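Local coordinates for protein inosine-uridine nucleoside N-ribohydrolase (Xanthomonas oryzae pv. oryzae, PDB 4KL0) that binds calcium and probably hydrolyses N-glycosidic bonds, as nucleoside hydrolases do, though its own activity is not established, at residues A[65-70]-A[98-103]; A[193-198]-A[206-211]; A[234-239]-A[309-314]; A[85-90]-A[245-250]. All blocks are in the same frame, centred on the assembly; numbering follows the deposited sequence.

Contact 1. Residues A[65-70]-A[98-103]; sequences VTLGDA and QDYPMT
The Tyr100 ring, the one aromatic group here, meets Gly68 N and Gln98 O at its edge, in the ring plane, while Thr66 OG1 and Gly68 O approach obliquely near CE2. CG sits between the backbone N and the carbonyl carbon (chi1 67°), so the ring reaches from 98-103 across to 65-70. At its tip Gly68 N gives Tyr100 OH a nearly straight hydrogen bond, 2.9 Å long with 174° at the hydrogen; His110 ND1 is a second partner of that hydroxyl. Beside it the bent end of Met102 brings CE to 3.5 Å from Gly68 C. Three waters bridge the loops: one accepts from Thr66 OG1 and donates to Gln98 O, another joins Tyr100 N to Gly68 O by long bonds, and a third, held by Asp99 OD1, takes the N-H of Ala70. Asp99 OD1 also forms a salt bridge with Arg73. The two loops follow neighbouring parallel strands at the carboxyl edge of the Rossmann-like sheet, and Leu67 packs on the calcium ligand Asp35. Gly68 N and His110 ND1 together fix the phenol at its tip, whereas the waters make further polar links between the loops.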
loop_
_atom_site.group_PDB
_atom_site.type_symbol
_atom_site.label_atom_id
_atom_site.label_comp_id
_atom_site.label_asym_id
_atom_site.label_seq_id
_atom_site.Cartn_x
_atom_site.Cartn_y
_atom_site.Cartn_z
ATOM N N VAL A 65 3.912 -1.150 -11.418
ATOM C CA VAL A 65 2.443 -1.030 -11.229
ATOM C C VAL A 65 1.729 -2.212 -11.893
ATOM O O VAL A 65 2.002 -2.578 -13.075
ATOM C CB VAL A 65 1.958 0.295 -11.896
ATOM C CG1 VAL A 65 0.458 0.398 -11.893
ATOM C CG2 VAL A 65 2.588 1.506 -11.178
ATOM N N THR A 66 0.744 -2.778 -11.187
ATOM C CA THR A 66 0.018 -3.932 -11.708
ATOM C C THR A 66 -1.488 -3.651 -11.648
ATOM O O THR A 66 -1.871 -2.516 -11.385
ATOM C CB THR A 66 0.446 -5.241 -10.965
ATOM O OG1 THR A 66 -0.087 -6.419 -11.594
ATOM C CG2 THR A 66 0.023 -5.245 -9.481
ATOM N N LEU A 67 -2.297 -4.652 -11.996
ATOM C CA LEU A 67 -3.766 -4.744 -11.939
ATOM C C LEU A 67 -4.407 -4.182 -13.217
ATOM O O LEU A 67 -4.381 -2.957 -13.441
ATOM C CB LEU A 67 -4.389 -4.048 -10.675
ATOM C CG LEU A 67 -5.869 -4.363 -10.464
ATOM C CD1 LEU A 67 -6.045 -5.812 -9.915
ATOM C CD2 LEU A 67 -6.351 -3.403 -9.370
ATOM N N GLY A 68 -4.905 -5.104 -14.043
ATOM C CA GLY A 68 -5.529 -4.800 -15.319
ATOM C C GLY A 68 -4.699 -5.321 -16.488
ATOM O O GLY A 68 -3.591 -5.861 -16.344
ATOM N N ASP A 69 -5.264 -5.124 -17.667
ATOM C CA ASP A 69 -4.508 -5.427 -18.898
ATOM C C ASP A 69 -3.415 -4.401 -19.152
ATOM O O ASP A 69 -3.257 -3.447 -18.366
ATOM C CB ASP A 69 -5.493 -5.619 -20.062
ATOM C CG ASP A 69 -6.134 -4.321 -20.574
ATOM O OD1 ASP A 69 -5.831 -3.185 -20.134
ATOM O OD2 ASP A 69 -6.992 -4.452 -21.471
ATOM N N ALA A 70 -2.646 -4.555 -20.233
ATOM C CA ALA A 70 -1.481 -3.701 -20.398
ATOM C C ALA A 70 -1.828 -2.224 -20.413
ATOM O O ALA A 70 -1.154 -1.419 -19.793
ATOM C CB ALA A 70 -0.733 -4.048 -21.677
ATOM N N GLN A 98 4.139 -6.593 -15.911
ATOM C CA GLN A 98 3.828 -7.508 -17.019
ATOM C C GLN A 98 2.419 -8.152 -16.995
ATOM O O GLN A 98 1.665 -8.082 -16.005
ATOM C CB GLN A 98 4.896 -8.600 -17.054
ATOM C CG GLN A 98 4.723 -9.618 -15.943
ATOM C CD GLN A 98 5.727 -10.760 -15.991
ATOM O OE1 GLN A 98 5.344 -11.940 -16.169
ATOM N NE2 GLN A 98 6.997 -10.435 -15.803
ATOM N N ASP A 99 2.039 -8.797 -18.096
ATOM C CA ASP A 99 0.751 -9.434 -18.189
ATOM C C ASP A 99 0.601 -10.594 -17.209
ATOM O O ASP A 99 1.560 -11.278 -16.868
ATOM C CB ASP A 99 0.586 -10.007 -19.600
ATOM C CG ASP A 99 0.135 -8.948 -20.625
ATOM O OD1 ASP A 99 -0.287 -7.814 -20.245
ATOM O OD2 ASP A 99 0.189 -9.286 -21.847
ATOM N N TYR A 100 -0.616 -10.852 -16.809
ATOM C CA TYR A 100 -0.848 -11.960 -15.938
ATOM C C TYR A 100 -2.223 -12.486 -16.282
ATOM O O TYR A 100 -3.009 -11.817 -16.942
ATOM C CB TYR A 100 -0.712 -11.478 -14.449
ATOM C CG TYR A 100 -1.788 -10.523 -14.040
ATOM C CD1 TYR A 100 -2.980 -10.976 -13.508
ATOM C CD2 TYR A 100 -1.620 -9.179 -14.270
ATOM C CE1 TYR A 100 -3.988 -10.080 -13.149
ATOM C CE2 TYR A 100 -2.588 -8.277 -13.936
ATOM C CZ TYR A 100 -3.777 -8.739 -13.400
ATOM O OH TYR A 100 -4.762 -7.825 -13.065
ATOM N N PRO A 101 -2.546 -13.707 -15.851
ATOM C CA PRO A 101 -3.834 -14.317 -16.222
ATOM C C PRO A 101 -5.061 -13.678 -15.529
ATOM O O PRO A 101 -4.969 -13.399 -14.334
ATOM C CB PRO A 101 -3.651 -15.767 -15.791
ATOM C CG PRO A 101 -2.625 -15.742 -14.734
ATOM C CD PRO A 101 -1.670 -14.611 -15.089
ATOM N N MET A 102 -6.149 -13.415 -16.271
ATOM C CA MET A 102 -7.388 -12.775 -15.777
ATOM C C MET A 102 -8.630 -13.512 -16.306
ATOM O O MET A 102 -8.821 -13.587 -17.521
ATOM C CB MET A 102 -7.464 -11.301 -16.271
ATOM C CG MET A 102 -7.226 -10.155 -15.252
ATOM S SD MET A 102 -7.336 -8.445 -15.916
ATOM C CE MET A 102 -5.963 -8.545 -17.052
ATOM N N THR A 103 -9.479 -14.050 -15.436
ATOM C CA THR A 103 -10.766 -14.566 -15.865
ATOM C C THR A 103 -11.684 -13.396 -16.243
ATOM O O THR A 103 -11.341 -12.205 -16.034
ATOM C CB THR A 103 -11.457 -15.294 -14.710
ATOM O OG1 THR A 103 -11.784 -14.338 -13.668
ATOM C CG2 THR A 103 -10.537 -16.359 -14.144
HETATM O O HOH W 1 1.699 -6.654 -13.579
HETATM O O HOH W 2 -2.936 -8.801 -17.645
HETATM O O HOH W 3 -2.748 -7.195 -21.549
#

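Contact 2. Residues A[193-198]-A[206-211]; sequences PDTRAY and AARALY
In the crossover that follows strand 172-178 of the Rossmann-like sheet, a loop turns back onto helix 204-216, next to His205, a residue that binds a second calcium in this protein although no calcium is modelled there. Pro193 carries the contact. Its CB lies over the middle of the Tyr211 ring, 3.7 Å from the centroid and 13° off the ring normal, a CH-pi contact; the ring is brought under it by a CG anti to the carbonyl carbon (chi1 -82°). Pro193 N and CD spread over the CG and CD2 side of the same face. The proline CG turns to the helix backbone instead, 3.6 Å from Arg208 N, and lies 3.8 Å from Ala207 CB. Arg208, extended from CG to NE, crosses the proline at about a right angle, and its NH2 ends 3.3 Å from Thr195 CG2. Beyond Pro193 the loop makes a type I turn from Asp194 to Ala197. Arg196 grips the Asp194 carboxylate side-on: NE gives OD1 a 2.8 Å bond on its syn lone pair, in the guanidinium plane, and NH2 reaches OD2. The backbone N of Arg196 meets OD1 from above the carboxylate plane, closing an Asx turn. Two donors on OD1 and one on OD2 would be expected to keep Asp194 ionised. Towards the helix the contact is mainly apolar, and the CH-pi contact probably adds to it; the salt bridge lies within the turn, and Asn200 ND2 also holds Asp194 O.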
loop_
_atom_site.group_PDB
_atom_site.type_symbol
_atom_site.label_atom_id
_atom_site.label_comp_id
_atom_site.label_asym_id
_atom_site.label_seq_id
_atom_site.Cartn_x
_atom_site.Cartn_y
_atom_site.Cartn_z
ATOM N N PRO A 193 0.347 -18.322 0.491
ATOM C CA PRO A 193 -0.683 -17.286 0.573
ATOM C C PRO A 193 -2.129 -17.757 0.663
ATOM O O PRO A 193 -2.490 -18.756 -0.000
ATOM C CB PRO A 193 -0.517 -16.558 -0.773
ATOM C CG PRO A 193 -0.047 -17.629 -1.702
ATOM C CD PRO A 193 0.955 -18.436 -0.840
ATOM N N ASP A 194 -2.937 -17.037 1.432
ATOM C CA ASP A 194 -4.407 -17.218 1.519
ATOM C C ASP A 194 -5.019 -16.807 0.183
ATOM O O ASP A 194 -4.911 -15.632 -0.235
ATOM C CB ASP A 194 -4.969 -16.347 2.647
ATOM C CG ASP A 194 -6.432 -16.684 3.035
ATOM O OD1 ASP A 194 -7.284 -17.059 2.176
ATOM O OD2 ASP A 194 -6.746 -16.551 4.249
ATOM N N THR A 195 -5.748 -17.742 -0.439
ATOM C CA THR A 195 -6.412 -17.404 -1.706
ATOM C C THR A 195 -7.483 -16.347 -1.607
ATOM O O THR A 195 -7.902 -15.824 -2.658
ATOM C CB THR A 195 -7.065 -18.649 -2.347
ATOM O OG1 THR A 195 -8.097 -19.120 -1.462
ATOM C CG2 THR A 195 -6.006 -19.702 -2.510
ATOM N N ARG A 196 -7.961 -16.051 -0.400
ATOM C CA ARG A 196 -9.040 -15.091 -0.178
ATOM C C ARG A 196 -8.554 -13.662 -0.057
ATOM O O ARG A 196 -9.338 -12.736 -0.151
ATOM C CB ARG A 196 -9.879 -15.472 1.066
ATOM C CG ARG A 196 -10.495 -16.859 0.903
ATOM C CD ARG A 196 -10.999 -17.371 2.273
ATOM N NE ARG A 196 -9.864 -17.606 3.163
ATOM C CZ ARG A 196 -10.004 -17.996 4.444
ATOM N NH1 ARG A 196 -11.221 -18.207 4.974
ATOM N NH2 ARG A 196 -8.925 -18.137 5.200
ATOM N N ALA A 197 -7.259 -13.468 0.199
ATOM C CA ALA A 197 -6.795 -12.112 0.481
ATOM C C ALA A 197 -6.628 -11.403 -0.860
ATOM O O ALA A 197 -6.038 -11.975 -1.764
ATOM C CB ALA A 197 -5.418 -12.127 1.221
ATOM N N TYR A 198 -7.098 -10.161 -0.939
ATOM C CA TYR A 198 -7.239 -9.462 -2.229
ATOM C C TYR A 198 -5.947 -9.465 -3.054
ATOM O O TYR A 198 -5.941 -9.834 -4.254
ATOM C CB TYR A 198 -7.712 -8.000 -1.983
ATOM C CG TYR A 198 -7.957 -7.232 -3.286
ATOM C CD1 TYR A 198 -9.239 -7.127 -3.827
ATOM C CD2 TYR A 198 -6.909 -6.618 -3.947
ATOM C CE1 TYR A 198 -9.472 -6.435 -5.032
ATOM C CE2 TYR A 198 -7.099 -5.946 -5.145
ATOM C CZ TYR A 198 -8.395 -5.857 -5.685
ATOM O OH TYR A 198 -8.571 -5.177 -6.888
ATOM N N ALA A 206 1.492 -16.290 -8.989
ATOM C CA ALA A 206 2.606 -15.404 -8.609
ATOM C C ALA A 206 2.740 -15.223 -7.090
ATOM O O ALA A 206 3.864 -15.160 -6.593
ATOM C CB ALA A 206 2.448 -14.032 -9.256
ATOM N N ALA A 207 1.615 -15.103 -6.350
ATOM C CA ALA A 207 1.691 -15.007 -4.888
ATOM C C ALA A 207 2.302 -16.288 -4.300
ATOM O O ALA A 207 3.146 -16.205 -3.417
ATOM C CB ALA A 207 0.354 -14.787 -4.249
ATOM N N ARG A 208 1.879 -17.446 -4.778
ATOM C CA ARG A 208 2.515 -18.675 -4.271
ATOM C C ARG A 208 4.018 -18.687 -4.606
ATOM O O ARG A 208 4.820 -19.137 -3.787
ATOM C CB ARG A 208 1.830 -19.902 -4.896
ATOM C CG ARG A 208 0.445 -20.041 -4.397
ATOM C CD ARG A 208 -0.344 -21.197 -5.045
ATOM N NE ARG A 208 -1.565 -21.323 -4.263
ATOM C CZ ARG A 208 -2.752 -21.669 -4.719
ATOM N NH1 ARG A 208 -2.911 -21.969 -6.018
ATOM N NH2 ARG A 208 -3.778 -21.708 -3.839
ATOM N N ALA A 209 4.386 -18.281 -5.804
ATOM C CA ALA A 209 5.797 -18.322 -6.195
ATOM C C ALA A 209 6.601 -17.377 -5.265
ATOM O O ALA A 209 7.740 -17.679 -4.857
ATOM C CB ALA A 209 5.953 -17.932 -7.625
ATOM N N LEU A 210 6.035 -16.210 -4.962
ATOM C CA LEU A 210 6.766 -15.212 -4.182
ATOM C C LEU A 210 6.966 -15.659 -2.740
ATOM O O LEU A 210 8.129 -15.598 -2.252
ATOM C CB LEU A 210 6.114 -13.802 -4.286
ATOM C CG LEU A 210 6.811 -12.711 -3.483
ATOM C CD1 LEU A 210 8.122 -12.268 -4.146
ATOM C CD2 LEU A 210 5.873 -11.499 -3.317
ATOM N N TYR A 211 5.888 -16.111 -2.065
ATOM C CA TYR A 211 5.942 -16.501 -0.652
ATOM C C TYR A 211 6.923 -17.646 -0.557
ATOM O O TYR A 211 7.775 -17.684 0.340
ATOM C CB TYR A 211 4.593 -17.012 -0.166
ATOM C CG TYR A 211 3.563 -15.941 0.247
ATOM C CD1 TYR A 211 3.237 -14.869 -0.606
ATOM C CD2 TYR A 211 2.858 -16.037 1.471
ATOM C CE1 TYR A 211 2.261 -13.970 -0.250
ATOM C CE2 TYR A 211 1.877 -15.130 1.809
ATOM C CZ TYR A 211 1.562 -14.094 0.937
ATOM O OH TYR A 211 0.563 -13.193 1.239
#

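Contact 3. Residues A[234-239]-A[309-314]; sequences VPPAFY and PQVTKL
Val234 opens the contact with a single antiparallel bridge to Leu314, a hydrogen-bonded pair. Its N gives Leu314 O a 2.8 Å bond that arrives from above the carbonyl plane, and its O takes Leu314 N at 2.7 Å, in the carbonyl plane but bent, with 132° at the hydrogen. Val234 CG2, in the crowded position between the backbone N and the carbonyl carbon, lies beside Leu314 O and touches Leu314 CB. Pro235 follows with its CA 3.3 Å from Thr312 O, a CA-H...O contact, so the chains stay close where no N-H is available. Pro236 comes next; its ring approaches Val311 obliquely, with CD 3.0 Å from Val311 O and 3.9 Å from Val311 CG1. Leu314 CD1 lies 3.8 Å from Pro236 N. Within the helix, Tyr239 meets the same methyl, CD2 to Leu314 CD1 being 3.9 Å; its CG lies anti to the carbonyl carbon (chi1 -72°), and Phe238 CD2 sits over the centre of one face of its ring. Leu314 thus does double duty, its backbone paired with Val234 and its CD1 touching both Pro236 and Tyr239. Around the pair, Tyr239 packs on Val44 of helix 41-54 and on Leu253 and Gln257 of helix 248-269, Val311 reaches Leu261 of that same long helix, and Thr312 and Lys313 bond through their backbones to Phe285 at the end of helix 278-285, so that the start of helix 236-243 is tied into the helical part beside the sheet.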
loop_
_atom_site.group_PDB
_atom_site.type_symbol
_atom_site.label_atom_id
_atom_site.label_comp_id
_atom_site.label_asym_id
_atom_site.label_seq_id
_atom_site.Cartn_x
_atom_site.Cartn_y
_atom_site.Cartn_z
ATOM N N VAL A 234 -8.950 5.093 10.350
ATOM C CA VAL A 234 -8.979 6.554 10.531
ATOM C C VAL A 234 -10.377 7.120 10.236
ATOM O O VAL A 234 -11.173 6.524 9.498
ATOM C CB VAL A 234 -7.941 7.237 9.634
ATOM C CG1 VAL A 234 -6.496 6.732 9.977
ATOM C CG2 VAL A 234 -8.318 7.068 8.135
ATOM N N PRO A 235 -10.723 8.292 10.821
ATOM C CA PRO A 235 -12.046 8.862 10.507
ATOM C C PRO A 235 -12.001 9.703 9.232
ATOM O O PRO A 235 -10.861 9.929 8.716
ATOM C CB PRO A 235 -12.308 9.794 11.707
ATOM C CG PRO A 235 -10.891 10.295 12.046
ATOM C CD PRO A 235 -9.950 9.101 11.793
ATOM N N PRO A 236 -13.160 10.189 8.726
ATOM C CA PRO A 236 -13.155 11.101 7.576
ATOM C C PRO A 236 -12.244 12.306 7.797
ATOM O O PRO A 236 -11.796 12.860 6.802
ATOM C CB PRO A 236 -14.631 11.576 7.470
ATOM C CG PRO A 236 -15.416 10.439 8.016
ATOM C CD PRO A 236 -14.520 9.651 8.973
ATOM N N ALA A 237 -12.033 12.739 9.049
ATOM C CA ALA A 237 -11.247 13.940 9.307
ATOM C C ALA A 237 -9.845 13.765 8.754
ATOM O O ALA A 237 -9.174 14.794 8.439
ATOM C CB ALA A 237 -11.205 14.270 10.821
ATOM N N PHE A 238 -9.393 12.506 8.677
ATOM C CA PHE A 238 -8.078 12.195 8.054
ATOM C C PHE A 238 -8.032 12.756 6.635
ATOM O O PHE A 238 -7.081 13.471 6.286
ATOM C CB PHE A 238 -7.702 10.696 8.111
ATOM C CG PHE A 238 -6.469 10.347 7.281
ATOM C CD1 PHE A 238 -5.198 10.430 7.846
ATOM C CD2 PHE A 238 -6.601 9.969 5.950
ATOM C CE1 PHE A 238 -4.071 10.133 7.092
ATOM C CE2 PHE A 238 -5.509 9.660 5.203
ATOM C CZ PHE A 238 -4.219 9.740 5.779
ATOM N N TYR A 239 -9.072 12.485 5.839
ATOM C CA TYR A 239 -9.148 12.919 4.445
ATOM C C TYR A 239 -9.498 14.400 4.348
ATOM O O TYR A 239 -9.068 15.086 3.425
ATOM C CB TYR A 239 -10.195 12.096 3.690
ATOM C CG TYR A 239 -9.684 10.652 3.460
ATOM C CD1 TYR A 239 -8.840 10.395 2.408
ATOM C CD2 TYR A 239 -10.036 9.588 4.308
ATOM C CE1 TYR A 239 -8.341 9.151 2.169
ATOM C CE2 TYR A 239 -9.530 8.306 4.088
ATOM C CZ TYR A 239 -8.654 8.122 3.008
ATOM O OH TYR A 239 -8.126 6.915 2.695
ATOM N N PRO A 309 -20.896 12.523 7.666
ATOM C CA PRO A 309 -20.551 12.920 9.043
ATOM C C PRO A 309 -20.626 11.823 10.104
ATOM O O PRO A 309 -19.983 11.884 11.149
ATOM C CB PRO A 309 -21.604 14.008 9.370
ATOM C CG PRO A 309 -22.037 14.539 8.055
ATOM C CD PRO A 309 -21.990 13.334 7.112
ATOM N N GLN A 310 -21.447 10.811 9.907
ATOM C CA GLN A 310 -21.481 9.783 10.951
ATOM C C GLN A 310 -20.354 8.745 10.841
ATOM O O GLN A 310 -20.097 7.933 11.776
ATOM C CB GLN A 310 -22.813 9.043 10.915
ATOM C CG GLN A 310 -23.991 9.865 11.418
ATOM C CD GLN A 310 -25.186 8.974 11.530
ATOM O OE1 GLN A 310 -25.119 7.941 12.201
ATOM N NE2 GLN A 310 -26.229 9.278 10.780
ATOM N N VAL A 311 -19.701 8.727 9.683
ATOM C CA VAL A 311 -18.665 7.710 9.499
ATOM C C VAL A 311 -17.494 8.048 10.400
ATOM O O VAL A 311 -17.108 9.225 10.484
ATOM C CB VAL A 311 -18.223 7.634 8.029
ATOM C CG1 VAL A 311 -16.937 6.803 7.922
ATOM C CG2 VAL A 311 -19.362 7.034 7.192
ATOM N N THR A 312 -16.981 7.028 11.082
ATOM C CA THR A 312 -15.794 7.109 11.948
ATOM C C THR A 312 -14.602 6.157 11.592
ATOM O O THR A 312 -13.483 6.315 12.124
ATOM C CB THR A 312 -16.183 6.856 13.452
ATOM O OG1 THR A 312 -16.448 5.467 13.669
ATOM C CG2 THR A 312 -17.415 7.654 13.818
ATOM N N LYS A 313 -14.806 5.180 10.704
ATOM C CA LYS A 313 -13.831 4.093 10.566
ATOM C C LYS A 313 -13.526 3.853 9.086
ATOM O O LYS A 313 -14.374 3.284 8.386
ATOM C CB LYS A 313 -14.423 2.784 11.102
ATOM C CG LYS A 313 -14.850 2.831 12.581
ATOM C CD LYS A 313 -15.054 1.407 13.129
ATOM C CE LYS A 313 -16.530 0.979 13.092
ATOM N NZ LYS A 313 -16.688 -0.520 13.198
ATOM N N LEU A 314 -12.331 4.234 8.620
ATOM C CA LEU A 314 -11.916 4.030 7.228
ATOM C C LEU A 314 -10.550 3.303 7.273
ATOM O O LEU A 314 -9.582 3.802 7.898
ATOM C CB LEU A 314 -11.798 5.362 6.471
ATOM C CG LEU A 314 -13.140 6.117 6.383
ATOM C CD1 LEU A 314 -12.841 7.552 6.010
ATOM C CD2 LEU A 314 -14.136 5.410 5.398
#

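Contact 4. Residues A[85-90]-A[245-250]; sequences DRLALP and NGHPVG
Arg86 lays its aliphatic stem obliquely across the start of helix 248-269: CB rests 3.8 Å from Val249 CG2, and CD, further out on a chain extended from CG to NE, lies 4.1 Å from Pro248 CG. The side chain leaves with CG anti to the carbonyl carbon, and its guanidinium turns back along its own helix, where NH1 bonds to Gly82 O. Val249 presents both methyls to the other segment. CG2 takes Arg86, while CG1, anti to the backbone N (chi1 172°), faces Leu87 CD2 at 4.3 Å, a loose apolar touch. Leu87 CD2 also comes within 4.4 Å of His247 CE1, approaching the imidazole obliquely. Here one helix ends where another starts. Helix 70-86 closes in a Schellman motif, with Ala88 at positive phi as C-prime and bonds from Leu89 N to Phe84 O and from Ala88 N to Asp85 O; across the contact His247 is the N-cap of helix 248-269. Its ND1 accepts from Val249 N at 2.9 Å, with the donor almost in the ring plane (4° out of it) and 162° at the hydrogen. The cap bond fixes how the imidazole is turned and implies that ND1 carries no proton. The NE2-CE1 edge then looks at the last turn of the other helix, with NE2 3.2 Å from Arg86 O, near the ring plane. Val249 continues inward onto Val43 and Thr47 of helix 41-54 and Val83 of helix 70-86, and Leu373 near the C-terminus touches both Leu87 and His247.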
loop_
_atom_site.group_PDB
_atom_site.type_symbol
_atom_site.label_atom_id
_atom_site.label_comp_id
_atom_site.label_asym_id
_atom_site.label_seq_id
_atom_site.Cartn_x
_atom_site.Cartn_y
_atom_site.Cartn_z
ATOM N N ASP A 85 5.052 13.318 -9.031
ATOM C CA ASP A 85 5.406 14.660 -9.538
ATOM C C ASP A 85 4.825 15.772 -8.640
ATOM O O ASP A 85 5.522 16.727 -8.240
ATOM C CB ASP A 85 4.866 14.838 -10.951
ATOM C CG ASP A 85 5.631 14.045 -12.007
ATOM O OD1 ASP A 85 6.763 13.533 -11.759
ATOM O OD2 ASP A 85 5.063 13.965 -13.121
ATOM N N ARG A 86 3.553 15.634 -8.267
ATOM C CA ARG A 86 2.847 16.623 -7.396
ATOM C C ARG A 86 3.287 16.585 -5.926
ATOM O O ARG A 86 3.019 17.492 -5.139
ATOM C CB ARG A 86 1.352 16.382 -7.510
ATOM C CG ARG A 86 0.887 16.713 -8.914
ATOM C CD ARG A 86 -0.564 16.300 -9.131
ATOM N NE ARG A 86 -1.107 16.748 -10.425
ATOM C CZ ARG A 86 -0.875 16.169 -11.603
ATOM N NH1 ARG A 86 -0.027 15.166 -11.738
ATOM N NH2 ARG A 86 -1.456 16.660 -12.699
ATOM N N LEU A 87 3.945 15.498 -5.540
ATOM C CA LEU A 87 4.535 15.378 -4.201
ATOM C C LEU A 87 6.009 15.788 -4.227
ATOM O O LEU A 87 6.700 15.632 -3.245
ATOM C CB LEU A 87 4.462 13.905 -3.718
ATOM C CG LEU A 87 3.082 13.321 -3.446
ATOM C CD1 LEU A 87 3.264 11.799 -3.160
ATOM C CD2 LEU A 87 2.380 14.044 -2.268
ATOM N N ALA A 88 6.495 16.326 -5.341
ATOM C CA ALA A 88 7.922 16.678 -5.488
ATOM C C ALA A 88 8.835 15.496 -5.132
ATOM O O ALA A 88 9.808 15.612 -4.355
ATOM C CB ALA A 88 8.280 17.897 -4.646
ATOM N N LEU A 89 8.468 14.336 -5.676
ATOM C CA LEU A 89 9.356 13.195 -5.722
ATOM C C LEU A 89 9.643 12.976 -7.199
ATOM O O LEU A 89 9.198 11.988 -7.819
ATOM C CB LEU A 89 8.659 11.995 -5.126
ATOM C CG LEU A 89 8.493 12.040 -3.606
ATOM C CD1 LEU A 89 7.533 10.891 -3.203
ATOM C CD2 LEU A 89 9.837 11.953 -2.842
ATOM N N PRO A 90 10.414 13.889 -7.816
ATOM C CA PRO A 90 10.550 13.825 -9.264
ATOM C C PRO A 90 11.338 12.644 -9.867
ATOM O O PRO A 90 11.223 12.406 -11.082
ATOM C CB PRO A 90 11.371 15.104 -9.569
ATOM C CG PRO A 90 12.175 15.247 -8.415
ATOM C CD PRO A 90 11.276 14.945 -7.245
ATOM N N ASN A 245 -5.969 22.381 2.519
ATOM C CA ASN A 245 -5.223 23.465 1.917
ATOM C C ASN A 245 -5.113 23.416 0.407
ATOM O O ASN A 245 -4.245 24.090 -0.164
ATOM C CB ASN A 245 -3.839 23.534 2.524
ATOM C CG ASN A 245 -3.878 23.512 4.009
ATOM O OD1 ASN A 245 -4.577 24.323 4.624
ATOM N ND2 ASN A 245 -3.153 22.572 4.617
ATOM N N GLY A 246 -5.943 22.587 -0.235
ATOM C CA GLY A 246 -6.008 22.567 -1.684
ATOM C C GLY A 246 -4.870 21.816 -2.372
ATOM O O GLY A 246 -4.635 22.010 -3.566
ATOM N N HIS A 247 -4.135 20.976 -1.655
ATOM C CA HIS A 247 -3.120 20.208 -2.387
ATOM C C HIS A 247 -3.856 19.244 -3.314
ATOM O O HIS A 247 -4.784 18.567 -2.864
ATOM C CB HIS A 247 -2.211 19.408 -1.440
ATOM C CG HIS A 247 -0.982 18.865 -2.102
ATOM N ND1 HIS A 247 -1.033 17.922 -3.117
ATOM C CD2 HIS A 247 0.333 19.109 -1.879
ATOM C CE1 HIS A 247 0.203 17.632 -3.499
ATOM N NE2 HIS A 247 1.046 18.326 -2.744
ATOM N N PRO A 248 -3.456 19.174 -4.606
ATOM C CA PRO A 248 -4.234 18.301 -5.518
ATOM C C PRO A 248 -4.240 16.829 -5.083
ATOM O O PRO A 248 -5.204 16.131 -5.376
ATOM C CB PRO A 248 -3.503 18.422 -6.868
ATOM C CG PRO A 248 -2.131 18.999 -6.520
ATOM C CD PRO A 248 -2.401 19.911 -5.330
ATOM N N VAL A 249 -3.181 16.370 -4.412
ATOM C CA VAL A 249 -3.166 14.959 -4.047
ATOM C C VAL A 249 -4.055 14.752 -2.853
ATOM O O VAL A 249 -4.774 13.763 -2.743
ATOM C CB VAL A 249 -1.730 14.473 -3.783
ATOM C CG1 VAL A 249 -1.747 13.058 -3.210
ATOM C CG2 VAL A 249 -0.919 14.548 -5.105
ATOM N N GLY A 250 -4.062 15.739 -1.943
ATOM C CA GLY A 250 -5.015 15.692 -0.839
ATOM C C GLY A 250 -6.491 15.743 -1.261
ATOM O O GLY A 250 -7.308 14.995 -0.722
#

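Contacts 1 and 2 lie in series along the chain at the carboxyl side of the parallel sheet, their centres 15 Å apart; they touch where Leu67 CD2 meets Tyr198 OH at 3.8 Å, close to the calcium ligand Asp35. Contacts 3 and 4 belong to the helical side, 22 Å apart between centres, on the consecutive helices 236-243 and 248-269, and their segments alternate along the chain. Contact 2 is nested within the loop closed by contact 4, on the opposite side of the chain's centre, about 33 Å between centres. Helix 70-86 links the groups, beginning in contact 1 and ending in contact 4. Contacts 1 and 2 thus hold loops near the metal site, while contacts 3 and 4 join helix ends to their neighbours.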